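Side-chain contact in choline kinase (Streptococcus pneumoniae, PDB 4R78), which probably phosphorylates choline as a kinase of the choline/ethanolamine kinase family, with a protein kinase-like fold that holds AMP here: residues G145-P149 and F150-K154. Sequence-based numbering, arbitrary orientation.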
loop_
_atom_site.group_PDB
_atom_site.type_symbol
_atom_site.label_atom_id
_atom_site.label_comp_id
_atom_site.label_asym_id
_atom_site.label_seq_id
_atom_site.Cartn_x
_atom_site.Cartn_y
_atom_site.Cartn_z
ATOM N N GLY A 145 -11.442 7.186 6.416
ATOM C CA GLY A 145 -10.485 7.747 5.479
ATOM C C GLY A 145 -11.126 7.977 4.126
ATOM O O GLY A 145 -11.789 7.093 3.578
ATOM N N GLU A 146 -10.932 9.180 3.598
ATOM C CA GLU A 146 -11.414 9.535 2.270
ATOM C C GLU A 146 -10.208 9.917 1.429
ATOM O O GLU A 146 -9.646 11.007 1.599
ATOM C CB GLU A 146 -12.398 10.708 2.345
ATOM C CG GLU A 146 -13.644 10.438 3.183
ATOM C CD GLU A 146 -14.597 9.457 2.521
ATOM O OE1 GLU A 146 -14.897 9.629 1.320
ATOM O OE2 GLU A 146 -15.046 8.515 3.204
ATOM N N PHE A 147 -9.802 9.018 0.531
ATOM C CA PHE A 147 -8.594 9.243 -0.253
ATOM C C PHE A 147 -8.767 10.388 -1.241
ATOM O O PHE A 147 -9.674 10.390 -2.076
ATOM C CB PHE A 147 -8.103 7.972 -0.957
ATOM C CG PHE A 147 -6.636 8.005 -1.285
ATOM C CD1 PHE A 147 -5.690 7.633 -0.336
ATOM C CD2 PHE A 147 -6.194 8.436 -2.531
ATOM C CE1 PHE A 147 -4.327 7.670 -0.626
ATOM C CE2 PHE A 147 -4.836 8.481 -2.826
ATOM C CZ PHE A 147 -3.899 8.096 -1.875
ATOM N N ALA A 148 -7.887 11.371 -1.108
ATOM C CA ALA A 148 -7.919 12.566 -1.929
ATOM C C ALA A 148 -6.525 12.715 -2.534
ATOM O O ALA A 148 -5.629 13.280 -1.901
ATOM C CB ALA A 148 -8.288 13.773 -1.077
ATOM N N PRO A 149 -6.327 12.181 -3.757
ATOM C CA PRO A 149 -4.992 12.087 -4.365
ATOM C C PRO A 149 -4.272 13.430 -4.500
ATOM O O PRO A 149 -3.057 13.499 -4.339
ATOM C CB PRO A 149 -5.280 11.504 -5.754
ATOM C CG PRO A 149 -6.586 10.798 -5.611
ATOM C CD PRO A 149 -7.370 11.629 -4.645
ATOM N N PHE A 150 -5.021 14.489 -4.784
ATOM C CA PHE A 150 -4.431 15.810 -4.989
ATOM C C PHE A 150 -4.064 16.468 -3.666
ATOM O O PHE A 150 -3.034 17.139 -3.563
ATOM C CB PHE A 150 -5.352 16.662 -5.871
ATOM C CG PHE A 150 -5.659 16.007 -7.193
ATOM C CD1 PHE A 150 -4.762 16.108 -8.253
ATOM C CD2 PHE A 150 -6.811 15.236 -7.359
ATOM C CE1 PHE A 150 -5.017 15.482 -9.468
ATOM C CE2 PHE A 150 -7.076 14.598 -8.576
ATOM C CZ PHE A 150 -6.171 14.722 -9.632
ATOM N N GLU A 151 -4.875 16.221 -2.639
ATOM C CA GLU A 151 -4.515 16.590 -1.272
ATOM C C GLU A 151 -3.291 15.799 -0.796
ATOM O O GLU A 151 -2.453 16.321 -0.059
ATOM C CB GLU A 151 -5.681 16.341 -0.314
ATOM C CG GLU A 151 -6.830 17.339 -0.408
ATOM C CD GLU A 151 -7.953 17.028 0.575
ATOM O OE1 GLU A 151 -9.121 17.359 0.276
ATOM O OE2 GLU A 151 -7.670 16.445 1.647
ATOM N N GLU A 152 -3.191 14.541 -1.226
ATOM C CA GLU A 152 -2.064 13.689 -0.853
ATOM C C GLU A 152 -0.743 14.252 -1.373
ATOM O O GLU A 152 0.252 14.284 -0.648
ATOM C CB GLU A 152 -2.270 12.254 -1.346
ATOM C CG GLU A 152 -1.330 11.231 -0.710
ATOM C CD GLU A 152 -1.846 10.660 0.605
ATOM O OE1 GLU A 152 -1.297 9.631 1.050
ATOM O OE2 GLU A 152 -2.799 11.219 1.188
ATOM N N ILE A 153 -0.739 14.701 -2.627
ATOM C CA ILE A 153 0.420 15.393 -3.188
ATOM C C ILE A 153 0.848 16.557 -2.287
ATOM O O ILE A 153 2.025 16.687 -1.950
ATOM C CB ILE A 153 0.143 15.883 -4.635
ATOM C CG1 ILE A 153 0.035 14.685 -5.584
ATOM C CG2 ILE A 153 1.236 16.851 -5.111
ATOM C CD1 ILE A 153 -0.702 14.976 -6.883
ATOM N N LYS A 154 -0.114 17.384 -1.883
ATOM C CA LYS A 154 0.171 18.550 -1.040
ATOM C C LYS A 154 0.732 18.170 0.328
ATOM O O LYS A 154 1.569 18.885 0.874
ATOM C CB LYS A 154 -1.071 19.432 -0.883
ATOM C CG LYS A 154 -1.528 20.082 -2.177
ATOM C CD LYS A 154 -2.713 20.998 -1.944
ATOM C CE LYS A 154 -3.198 21.602 -3.251
ATOM N NZ LYS A 154 -4.233 22.649 -3.008
HETATM O O HOH W 1 -5.870 11.332 1.022
#
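Glu152 reaches back from the first turn of helix 149-159 to the loop residues just before it. Its carboxylate comes up to the Phe147 ring, with OE1 4.0 Å from Phe147 CE1. The two side chains cross at about a right angle, and the ring and carboxylate planes are 43° apart. The other oxygen, OE2, accepts a hydrogen bond from a water, OE2 to water O 3.1 Å. That water in turn accepts the backbone N-H of Ala148, N to water O 2.9 Å. The same water sits above one face of the Phe147 ring, offset toward its rim. The bend at chi2 of Glu152 (87°) turns the carboxylate back toward the loop.

Ala148 is the N-cap residue, and Pro149 opens the helix. The water therefore links the backbone N-H of the N-cap to a side chain four residues on. The carbonyl of Ala148 starts the helical bonding: Glu152 N donates to Ala148 O at 2.8 Å. Ile153 N donates to Pro149 O at 3.1 Å, with an N-H...O angle of 159°. Glu151 packs along the methyl of Ala148, its CB and CD each 3.7 Å from Ala148 CB. The Glu151 chain is extended beyond CG, and both carboxylate oxygens stay near this methyl. Pro149 CB touches the Phe150 ring more loosely, 4.3 Å from CD2.

Further out, Gly145 and Phe147 each share a backbone hydrogen bond with Met220, which ties down the loop. Glu146 forms a salt bridge with Arg190, and the Phe147 ring meets Trp225. On the helix, Pro149 and Phe150 pack on Leu266 of helix 257-280, while Ile153 touches both that helix and helix 169-177.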